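Local coordinates for phosphoribosyl-AMP cyclohydrolase (Medicago truncatula, PDB 7BGM), which is a bifunctional plant enzyme that probably hydrolyses phosphoribosyl-ATP to phosphoribosyl-AMP and then opens the purine ring, the second and third steps of histidine biosynthesis, at residues K50-S55 with S59-K64; I31-F36 with N70-H75; S6-V11 with E40-T45; P95-G100 with C104-V109. One frame throughout, in Å; residues are numbered along the deposited sequence.

How the interactions relate
From the N terminus, interaction 3 is the first to open: helix 3-9 meets helix 39-48, and the loop it closes takes in strands 19-25 and 31-37. Interaction 2 starts on that second strand before interaction 3 has closed, so the two cross; it ends at 70-75 and spans the whole of interaction 1, the short hairpin of 50-55 with 59-64. Interaction 4 follows in series. Probable hydrogen bonds tie the hairpin to its neighbours: Thr52 N to Thr45 OG1 of the helix, Tyr54 N to Phe36 O, Ala51 N to Ile72 O of strand 72-74, and Lys64 NZ to Thr96 O of the zinc-binding loop. Interactions 2 and 4 join through Leu32 O and Cys104 N.

Interaction 1: residues K50-S55 with S59-K64; sequences KATFYS and SSLWTK
Lys50 and Thr63 touch through aliphatic carbons before the pairing begins. Ala51 O accepts Lys64 N at 3.1 Å, and a water links the same oxygen to Lys64 O. At the Thr52-Thr63 non-hydrogen-bonded pair the two OG1 atoms lie 3.1 Å apart, Thr52 OG1 giving its proton to Lys50 O. Phe53 forms a hydrogen-bonded pair with Trp62 (Phe53 N to Trp62 O, 2.8 Å). Trp62 CG sits between its backbone N and carbonyl carbon (chi1 68°), which swings the indole back across the hairpin: NE1 comes 3.6 Å from Phe53 CB, and Phe53 CD2 lies over the rim of one indole face, the rings oblique. Tyr54 CG is trans to its backbone N (chi1 -178°), laying the ring along the Ser59-Ser60 backbone until OH is 3.2 Å from Ser59 CA; its CD1 lies 4.3 Å from Leu61 CD1. A serine here would probably leave the Ser59-Ser60 backbone and the Leu61 methyl without the ring that covers them. Ser55 N bonds to Ser60 O at 2.8 Å, while Ser59 also faces Ser55. This is a two-stranded antiparallel hairpin closed by a G1 beta bulge, and it carries Trp62 and Lys64 of the AMP-binding site.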
# COMPACT_ATOMS: atom_id res chain seq x y z
N LYS A 50 15.27 -12.40 5.01
CA LYS A 50 15.40 -11.92 3.64
C LYS A 50 14.43 -12.70 2.77
O LYS A 50 14.37 -13.93 2.86
CB LYS A 50 16.85 -12.10 3.17
CG LYS A 50 17.75 -11.18 3.94
CD LYS A 50 19.18 -11.23 3.47
CE LYS A 50 19.98 -10.21 4.24
NZ LYS A 50 21.30 -9.97 3.56
N ALA A 51 13.64 -11.98 1.95
CA ALA A 51 12.61 -12.63 1.13
C ALA A 51 13.23 -13.69 0.22
O ALA A 51 14.09 -13.39 -0.62
CB ALA A 51 11.85 -11.60 0.27
N THR A 52 12.76 -14.94 0.36
CA THR A 52 13.31 -16.09 -0.34
C THR A 52 12.18 -16.85 -1.02
O THR A 52 11.08 -17.00 -0.45
CB THR A 52 14.08 -16.99 0.65
OG1 THR A 52 15.13 -16.22 1.23
CG2 THR A 52 14.68 -18.20 -0.05
N PHE A 53 12.45 -17.33 -2.24
CA PHE A 53 11.44 -17.88 -3.13
C PHE A 53 11.95 -19.20 -3.69
O PHE A 53 13.13 -19.55 -3.55
CB PHE A 53 11.13 -16.92 -4.30
CG PHE A 53 10.61 -15.59 -3.85
CD1 PHE A 53 9.24 -15.37 -3.65
CD2 PHE A 53 11.50 -14.54 -3.62
CE1 PHE A 53 8.77 -14.13 -3.20
CE2 PHE A 53 11.05 -13.31 -3.17
CZ PHE A 53 9.67 -13.08 -2.99
N TYR A 54 11.05 -19.92 -4.34
CA TYR A 54 11.42 -21.08 -5.16
C TYR A 54 11.14 -20.77 -6.62
O TYR A 54 10.01 -20.42 -6.97
CB TYR A 54 10.62 -22.30 -4.73
CG TYR A 54 10.95 -23.57 -5.47
CD1 TYR A 54 12.04 -24.34 -5.11
CD2 TYR A 54 10.15 -24.01 -6.52
CE1 TYR A 54 12.34 -25.51 -5.77
CE2 TYR A 54 10.45 -25.20 -7.20
CZ TYR A 54 11.55 -25.93 -6.82
OH TYR A 54 11.84 -27.10 -7.48
N SER A 55 12.15 -20.92 -7.47
CA SER A 55 11.97 -20.69 -8.91
C SER A 55 11.43 -21.96 -9.57
O SER A 55 12.08 -23.01 -9.52
CB SER A 55 13.28 -20.26 -9.57
OG SER A 55 13.23 -20.41 -10.99
N SER A 59 13.91 -24.77 -10.74
CA SER A 59 13.73 -25.76 -9.68
C SER A 59 14.71 -25.53 -8.53
O SER A 59 15.40 -26.45 -8.08
CB SER A 59 13.86 -27.18 -10.23
OG SER A 59 12.83 -27.45 -11.16
N SER A 60 14.78 -24.29 -8.05
CA SER A 60 15.80 -23.95 -7.07
C SER A 60 15.34 -22.79 -6.18
O SER A 60 14.54 -21.96 -6.58
CB SER A 60 17.11 -23.58 -7.77
OG SER A 60 18.02 -22.97 -6.87
N LEU A 61 15.86 -22.78 -4.96
CA LEU A 61 15.65 -21.65 -4.06
C LEU A 61 16.46 -20.45 -4.55
O LEU A 61 17.55 -20.61 -5.10
CB LEU A 61 16.09 -22.01 -2.65
CG LEU A 61 15.16 -21.74 -1.47
CD1 LEU A 61 13.83 -22.46 -1.70
CD2 LEU A 61 15.83 -22.20 -0.19
N TRP A 62 15.93 -19.25 -4.33
CA TRP A 62 16.71 -18.05 -4.57
C TRP A 62 16.21 -16.94 -3.67
O TRP A 62 15.03 -16.86 -3.34
CB TRP A 62 16.67 -17.59 -6.03
CG TRP A 62 15.33 -17.08 -6.51
CD1 TRP A 62 14.21 -17.83 -6.82
CD2 TRP A 62 15.00 -15.72 -6.78
NE1 TRP A 62 13.18 -16.99 -7.26
CE2 TRP A 62 13.65 -15.70 -7.26
CE3 TRP A 62 15.71 -14.51 -6.71
CZ2 TRP A 62 13.00 -14.51 -7.62
CZ3 TRP A 62 15.07 -13.34 -7.09
CH2 TRP A 62 13.71 -13.34 -7.52
N THR A 63 17.15 -16.10 -3.26
CA THR A 63 16.87 -14.99 -2.37
C THR A 63 16.94 -13.72 -3.20
O THR A 63 17.94 -13.49 -3.90
CB THR A 63 17.86 -14.97 -1.22
OG1 THR A 63 17.71 -16.18 -0.44
CG2 THR A 63 17.65 -13.73 -0.32
N LYS A 64 15.87 -12.93 -3.15
CA LYS A 64 15.86 -11.68 -3.88
C LYS A 64 17.01 -10.81 -3.39
O LYS A 64 17.16 -10.59 -2.18
CB LYS A 64 14.52 -11.00 -3.68
CG LYS A 64 14.48 -9.60 -4.19
CD LYS A 64 14.61 -9.60 -5.72
CE LYS A 64 15.40 -8.43 -6.22
NZ LYS A 64 15.49 -8.51 -7.73
O HOH W 1 15.41 -10.66 -0.15
O HOH W 2 10.19 -26.94 -10.42

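Interaction 2: residues I31-F36 with N70-H75; sequences ILMQGF and NFINVH
Leu32 and Ile72 both hold their gamma branch trans to the carbonyl carbon (Leu32 CG at chi1 -56°, Ile72 CG1 at chi1 -57°), and the two side chains point toward each other across the gap between their strands, meeting tip to tip. Leu32 CD1 does the touching on one side. It rests 4.1 Å from Ile72 CG2 and about as far from Ile72 CG1 and CD1, a single methyl set against the whole branched end of the isoleucine. Met33 comes to the same residue by another route: with CG between its own backbone N and carbonyl carbon (chi1 62°) and an extended chi2, the chain carries SD to 4.2 Å from Ile72 CD1. That two consecutive residues of one strand can both address Ile72 follows from a classic beta bulge, in which Leu32 and Met33 together face Ala23. The backbones themselves stay well apart, with Leu32 CA 9.1 Å from Ile72 CA, and the contact is wholly apolar and buried. Ile72 also packs on Ala23 and on Lys64, while Leu32 packs on Thr96. Farther along, Gln34 OE1 bonds to Ser85 OG of the second subunit, which places strand 31-37 at the dimer interface. Strands 31-37 and 72-74 are not paired: 19-25 and 85-92 intervene in the mixed sheet, and the contact spans strands that are not neighbours in it. The side chains meet beside the AMP-binding site, to which Met33 belongs.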
# COMPACT_ATOMS: atom_id res chain seq x y z
N ILE A 31 3.18 -3.28 -3.85
CA ILE A 31 3.55 -4.67 -4.09
C ILE A 31 4.85 -4.67 -4.90
O ILE A 31 4.92 -4.09 -5.99
CB ILE A 31 2.44 -5.41 -4.82
CG1 ILE A 31 1.17 -5.45 -3.91
CG2 ILE A 31 2.88 -6.82 -5.21
CD1 ILE A 31 -0.12 -5.88 -4.60
N LEU A 32 5.89 -5.30 -4.34
CA LEU A 32 7.21 -5.30 -4.95
C LEU A 32 7.32 -6.35 -6.03
O LEU A 32 7.89 -6.09 -7.11
CB LEU A 32 8.27 -5.56 -3.87
CG LEU A 32 8.23 -4.56 -2.69
CD1 LEU A 32 9.22 -4.95 -1.57
CD2 LEU A 32 8.50 -3.14 -3.19
N MET A 33 6.86 -7.57 -5.72
CA MET A 33 7.01 -8.71 -6.65
C MET A 33 6.15 -9.84 -6.09
O MET A 33 5.78 -9.84 -4.91
CB MET A 33 8.48 -9.19 -6.79
CG MET A 33 9.04 -9.70 -5.47
SD MET A 33 10.69 -10.44 -5.60
CE MET A 33 10.31 -11.99 -6.42
N GLN A 34 5.88 -10.83 -6.94
CA GLN A 34 5.17 -12.00 -6.49
C GLN A 34 5.84 -13.22 -7.11
O GLN A 34 6.21 -13.19 -8.30
CB GLN A 34 3.68 -11.94 -6.87
CG GLN A 34 2.89 -13.25 -6.58
CD GLN A 34 2.77 -14.15 -7.83
OE1 GLN A 34 2.23 -13.74 -8.86
NE2 GLN A 34 3.26 -15.38 -7.73
N GLY A 35 6.09 -14.23 -6.27
CA GLY A 35 6.60 -15.50 -6.73
C GLY A 35 5.95 -16.66 -6.02
O GLY A 35 4.78 -16.58 -5.62
N PHE A 36 6.69 -17.75 -5.86
CA PHE A 36 6.20 -18.95 -5.20
C PHE A 36 7.20 -19.34 -4.12
O PHE A 36 8.38 -18.95 -4.17
CB PHE A 36 5.95 -20.11 -6.24
CG PHE A 36 4.80 -19.83 -7.13
CD1 PHE A 36 4.97 -19.04 -8.27
CD2 PHE A 36 3.53 -20.29 -6.81
CE1 PHE A 36 3.89 -18.71 -9.08
CE2 PHE A 36 2.44 -19.99 -7.62
CZ PHE A 36 2.62 -19.18 -8.74
N ASN A 70 19.77 -6.03 -3.87
CA ASN A 70 18.53 -5.36 -3.49
C ASN A 70 17.64 -6.32 -2.68
O ASN A 70 16.56 -6.73 -3.12
CB ASN A 70 17.82 -4.82 -4.72
CG ASN A 70 18.63 -3.74 -5.40
OD1 ASN A 70 19.33 -2.99 -4.71
ND2 ASN A 70 18.57 -3.64 -6.73
N PHE A 71 18.13 -6.65 -1.48
CA PHE A 71 17.40 -7.55 -0.60
C PHE A 71 16.09 -6.93 -0.13
O PHE A 71 15.94 -5.71 -0.02
CB PHE A 71 18.23 -7.92 0.62
CG PHE A 71 19.50 -8.69 0.30
CD1 PHE A 71 19.44 -10.05 -0.00
CD2 PHE A 71 20.73 -8.05 0.25
CE1 PHE A 71 20.57 -10.78 -0.31
CE2 PHE A 71 21.89 -8.77 -0.07
CZ PHE A 71 21.81 -10.15 -0.37
N ILE A 72 15.13 -7.78 0.19
CA ILE A 72 13.91 -7.34 0.87
C ILE A 72 13.99 -7.84 2.30
O ILE A 72 13.88 -9.04 2.56
CB ILE A 72 12.63 -7.81 0.16
CG1 ILE A 72 12.61 -7.31 -1.30
CG2 ILE A 72 11.36 -7.34 0.94
CD1 ILE A 72 11.65 -8.17 -2.19
N ASN A 73 14.16 -6.89 3.23
CA ASN A 73 14.36 -7.20 4.64
C ASN A 73 13.00 -7.38 5.29
O ASN A 73 12.22 -6.43 5.38
CB ASN A 73 15.12 -6.08 5.32
CG ASN A 73 16.46 -5.85 4.69
OD1 ASN A 73 17.35 -6.71 4.78
ND2 ASN A 73 16.61 -4.71 4.01
N VAL A 74 12.72 -8.60 5.74
CA VAL A 74 11.38 -8.98 6.12
C VAL A 74 11.07 -8.57 7.56
O VAL A 74 11.77 -8.97 8.50
CB VAL A 74 11.16 -10.48 5.91
CG1 VAL A 74 9.77 -10.84 6.38
CG2 VAL A 74 11.27 -10.78 4.40
N HIS A 75 9.99 -7.80 7.73
CA HIS A 75 9.49 -7.35 9.03
C HIS A 75 8.40 -8.25 9.61
O HIS A 75 8.26 -8.36 10.84
CB HIS A 75 8.91 -5.95 8.91
CG HIS A 75 9.93 -4.86 8.85
ND1 HIS A 75 10.99 -4.87 7.96
CD2 HIS A 75 10.04 -3.72 9.56
CE1 HIS A 75 11.72 -3.78 8.15
NE2 HIS A 75 11.16 -3.07 9.11

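Interaction 3: residues S6-V11 with E40-T45; sequences SLLDSV and EAVATT
Leu8 of the N-terminal helix meets helix 39-48 at two successive residues, Val42 and Ala43. Beside Leu8, Ser10 OG gives its proton to Leu7 O at 2.7 Å, in the carbonyl plane and on a lone pair, and Ser10 N bonds to the same oxygen. At the start of the second segment, Glu40 turns away from this contact and lies against Leu61 of the hairpin, its carbonyl accepting Thr44 N one turn on. Ala41 also packs on Leu61. Val42 carries the larger share of the contact: with CG1 trans to the backbone N (chi1 176°), it presents that methyl at 3.7 Å from Leu8 CD2, whose distance to Val42 CB is 3.8 Å. The two side chains run past each other in opposite senses, flank to flank. Val42 also touches Trp13, Ile86 and Tyr88, and is thus a shared apolar contact where helix 3-9 comes alongside helix 39-48, which itself packs on strand 85-92 of the mixed sheet in an alpha-on-beta arrangement. Ala43 receives the other prong of Leu8, CD1 to CB at 4.1 Å, and the leucine fork thus touches two adjacent residues. Past Ala43, Thr44 packs on Leu61. Thr45 OG1 returns to Ala41 O at 2.9 Å, approaching from the face of that carbonyl opposite Thr45 N, and is also hydrogen-bonded to Thr52 N.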
# COMPACT_ATOMS: atom_id res chain seq x y z
N SER A 6 5.96 -26.80 12.71
CA SER A 6 4.54 -26.89 12.99
C SER A 6 3.75 -25.87 12.16
O SER A 6 2.67 -26.17 11.64
CB SER A 6 4.31 -26.71 14.50
OG SER A 6 2.92 -26.61 14.81
N LEU A 7 4.31 -24.67 11.99
CA LEU A 7 3.65 -23.67 11.17
C LEU A 7 3.61 -24.11 9.72
O LEU A 7 2.58 -23.98 9.04
CB LEU A 7 4.40 -22.34 11.33
CG LEU A 7 3.94 -21.09 10.60
CD1 LEU A 7 4.59 -21.07 9.28
CD2 LEU A 7 2.41 -20.97 10.44
N LEU A 8 4.73 -24.62 9.21
CA LEU A 8 4.75 -25.03 7.80
C LEU A 8 3.78 -26.17 7.54
O LEU A 8 3.22 -26.25 6.44
CB LEU A 8 6.17 -25.42 7.40
CG LEU A 8 7.18 -24.28 7.47
CD1 LEU A 8 8.57 -24.86 7.29
CD2 LEU A 8 6.92 -23.21 6.43
N ASP A 9 3.54 -27.04 8.52
CA ASP A 9 2.57 -28.11 8.32
C ASP A 9 1.15 -27.58 8.12
O ASP A 9 0.28 -28.30 7.60
CB ASP A 9 2.57 -29.07 9.51
CG ASP A 9 3.85 -29.88 9.62
OD1 ASP A 9 4.70 -29.80 8.70
OD2 ASP A 9 4.00 -30.61 10.63
N SER A 10 0.88 -26.35 8.54
CA SER A 10 -0.46 -25.78 8.47
C SER A 10 -0.69 -24.98 7.20
O SER A 10 -1.82 -24.47 7.01
CB SER A 10 -0.71 -24.90 9.69
OG SER A 10 -0.07 -23.63 9.52
N VAL A 11 0.34 -24.82 6.34
CA VAL A 11 0.19 -24.11 5.08
C VAL A 11 -0.45 -25.05 4.07
O VAL A 11 -0.17 -26.26 4.07
CB VAL A 11 1.56 -23.60 4.58
CG1 VAL A 11 1.47 -22.98 3.17
CG2 VAL A 11 2.17 -22.61 5.57
N GLU A 40 10.99 -24.94 2.37
CA GLU A 40 12.32 -24.41 2.62
C GLU A 40 12.39 -22.91 2.37
O GLU A 40 13.04 -22.19 3.14
CB GLU A 40 13.36 -25.14 1.78
CG GLU A 40 14.76 -24.60 2.06
CD GLU A 40 15.89 -25.43 1.46
OE1 GLU A 40 15.65 -26.35 0.63
OE2 GLU A 40 17.05 -25.16 1.86
N ALA A 41 11.73 -22.40 1.33
CA ALA A 41 11.79 -20.95 1.07
C ALA A 41 11.17 -20.16 2.21
O ALA A 41 11.69 -19.09 2.58
CB ALA A 41 11.11 -20.59 -0.26
N VAL A 42 10.04 -20.63 2.76
CA VAL A 42 9.42 -19.89 3.85
C VAL A 42 10.28 -19.98 5.10
O VAL A 42 10.51 -18.97 5.79
CB VAL A 42 7.99 -20.42 4.11
CG1 VAL A 42 7.37 -19.70 5.33
CG2 VAL A 42 7.13 -20.23 2.85
N ALA A 43 10.79 -21.17 5.40
CA ALA A 43 11.66 -21.31 6.58
C ALA A 43 12.91 -20.43 6.47
O ALA A 43 13.34 -19.82 7.45
CB ALA A 43 12.05 -22.77 6.76
N THR A 44 13.47 -20.33 5.26
CA THR A 44 14.67 -19.52 5.07
C THR A 44 14.34 -18.03 5.16
O THR A 44 15.15 -17.25 5.69
CB THR A 44 15.32 -19.86 3.73
OG1 THR A 44 15.83 -21.19 3.77
CG2 THR A 44 16.47 -18.90 3.40
N THR A 45 13.16 -17.61 4.67
CA THR A 45 12.75 -16.21 4.82
C THR A 45 12.60 -15.86 6.29
O THR A 45 13.03 -14.79 6.73
CB THR A 45 11.43 -15.93 4.10
OG1 THR A 45 11.51 -16.23 2.70
CG2 THR A 45 11.01 -14.44 4.32

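Interaction 4: residues P95-G100 with C104-V109. With ZN (zinc ion), chain C; ZN (zinc ion), chain F.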
# COMPACT_ATOMS: atom_id res chain seq x y z
N PRO A 95 15.73 -1.09 -5.91
CA PRO A 95 14.66 -1.51 -6.83
C PRO A 95 14.54 -3.02 -6.92
O PRO A 95 15.53 -3.76 -7.00
CB PRO A 95 15.08 -0.88 -8.17
CG PRO A 95 16.42 -0.33 -7.98
CD PRO A 95 16.74 -0.23 -6.56
N THR A 96 13.29 -3.50 -6.91
CA THR A 96 13.09 -4.93 -6.80
C THR A 96 13.18 -5.63 -8.15
O THR A 96 13.59 -6.80 -8.22
CB THR A 96 11.72 -5.20 -6.15
OG1 THR A 96 11.73 -4.69 -4.80
CG2 THR A 96 11.38 -6.70 -6.15
N CYS A 97 12.81 -4.96 -9.24
CA CYS A 97 12.72 -5.65 -10.53
C CYS A 97 14.09 -5.71 -11.20
O CYS A 97 14.89 -4.77 -11.13
CB CYS A 97 11.68 -4.98 -11.46
SG CYS A 97 11.38 -5.98 -12.95
N HIS A 98 14.38 -6.86 -11.83
CA HIS A 98 15.61 -7.02 -12.59
C HIS A 98 15.74 -6.00 -13.71
O HIS A 98 16.86 -5.74 -14.17
CB HIS A 98 15.68 -8.44 -13.18
CG HIS A 98 14.63 -8.72 -14.22
ND1 HIS A 98 14.85 -8.56 -15.57
CD2 HIS A 98 13.35 -9.14 -14.10
CE1 HIS A 98 13.75 -8.87 -16.24
NE2 HIS A 98 12.82 -9.22 -15.36
N THR A 99 14.62 -5.45 -14.17
CA THR A 99 14.67 -4.42 -15.20
C THR A 99 15.16 -3.08 -14.67
O THR A 99 15.40 -2.16 -15.46
CB THR A 99 13.28 -4.19 -15.82
OG1 THR A 99 12.38 -3.69 -14.82
CG2 THR A 99 12.71 -5.47 -16.42
N GLY A 100 15.28 -2.93 -13.35
CA GLY A 100 15.61 -1.66 -12.74
C GLY A 100 14.43 -0.89 -12.18
O GLY A 100 14.63 0.05 -11.40
N CYS A 104 8.01 -4.76 -9.71
CA CYS A 104 7.80 -5.50 -10.95
C CYS A 104 6.52 -5.11 -11.70
O CYS A 104 6.28 -5.62 -12.80
CB CYS A 104 7.80 -7.01 -10.67
SG CYS A 104 9.36 -7.70 -10.12
N TYR A 105 5.71 -4.19 -11.18
CA TYR A 105 4.38 -3.91 -11.72
C TYR A 105 4.34 -2.50 -12.28
O TYR A 105 4.17 -1.53 -11.56
CB TYR A 105 3.28 -4.09 -10.65
CG TYR A 105 3.17 -5.52 -10.14
CD1 TYR A 105 2.29 -6.43 -10.75
CD2 TYR A 105 3.98 -5.98 -9.08
CE1 TYR A 105 2.17 -7.74 -10.28
CE2 TYR A 105 3.89 -7.28 -8.62
CZ TYR A 105 2.97 -8.15 -9.21
OH TYR A 105 2.90 -9.44 -8.71
N TYR A 106 4.58 -2.41 -13.60
CA TYR A 106 4.64 -1.15 -14.33
C TYR A 106 3.98 -1.26 -15.71
O TYR A 106 4.22 -0.40 -16.57
CB TYR A 106 6.11 -0.72 -14.46
CG TYR A 106 6.98 -1.80 -14.99
CD1 TYR A 106 7.03 -2.05 -16.37
CD2 TYR A 106 7.80 -2.54 -14.14
CE1 TYR A 106 7.84 -3.03 -16.88
CE2 TYR A 106 8.62 -3.55 -14.64
CZ TYR A 106 8.64 -3.79 -16.02
OH TYR A 106 9.42 -4.78 -16.58
N THR A 107 3.18 -2.30 -15.95
CA THR A 107 2.57 -2.51 -17.26
C THR A 107 1.06 -2.33 -17.13
O THR A 107 0.33 -3.26 -16.74
CB THR A 107 2.93 -3.91 -17.77
OG1 THR A 107 4.39 -4.01 -17.86
CG2 THR A 107 2.31 -4.20 -19.15
N PRO A 108 0.54 -1.12 -17.39
CA PRO A 108 -0.90 -0.88 -17.18
C PRO A 108 -1.68 -1.35 -18.39
O PRO A 108 -1.35 -1.01 -19.52
CB PRO A 108 -0.99 0.64 -17.01
CG PRO A 108 0.20 1.18 -17.83
CD PRO A 108 1.25 0.07 -17.87
N VAL A 109 -2.71 -2.15 -18.13
CA VAL A 109 -3.48 -2.78 -19.20
C VAL A 109 -4.44 -1.78 -19.84
O VAL A 109 -4.61 -1.78 -21.07
CB VAL A 109 -4.22 -3.98 -18.62
CG1 VAL A 109 -5.49 -4.23 -19.41
CG2 VAL A 109 -3.28 -5.19 -18.56
ZN ZN C . 10.43 -7.87 -12.16
ZN ZN F . 10.99 -10.09 -15.45
O HOH W 3 11.01 -12.24 -15.27
O HOH W 4 10.60 -9.32 -17.87
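Cys104 and Cys97 converge on one zinc ion, each SG about 2.3 Å from the metal, and Cys81 of the second subunit supplies another sulfur. Their first torsions differ, Cys97 SG trans to its backbone N (chi1 -171°) and Cys104 SG trans to its carbonyl carbon (chi1 -67°), yet each brings its sulfur to the same ion; Cys104 SG also rests 3.8 Å from Cys97 CB. Cys97 heads a type I turn closed by Gly100 N to Cys97 O, and Thr99 N points at Cys97 SG in a nearly straight N-H...S bond of 3.5 Å. Tyr106 completes the contact: the ring edge meets Cys97 SG at CE2 (4.0 Å), and OH reaches Thr99 CG2 at 3.4 Å. A glycine in place of Tyr106 would probably open a gap beside Cys97 SG and leave the Thr99 methyl without its neighbour. His98 NE2 binds a second zinc ion at 2.0 Å, which has one water at 2.2 Å, another at a long 2.6 Å, and the same Cys81 of the second subunit. Zinc held by three cysteines across a dimer interface, two from one subunit and one from the other, is the hallmark of the phosphoribosyl-AMP cyclohydrolase active site, here beside the AMP-binding residue Thr96.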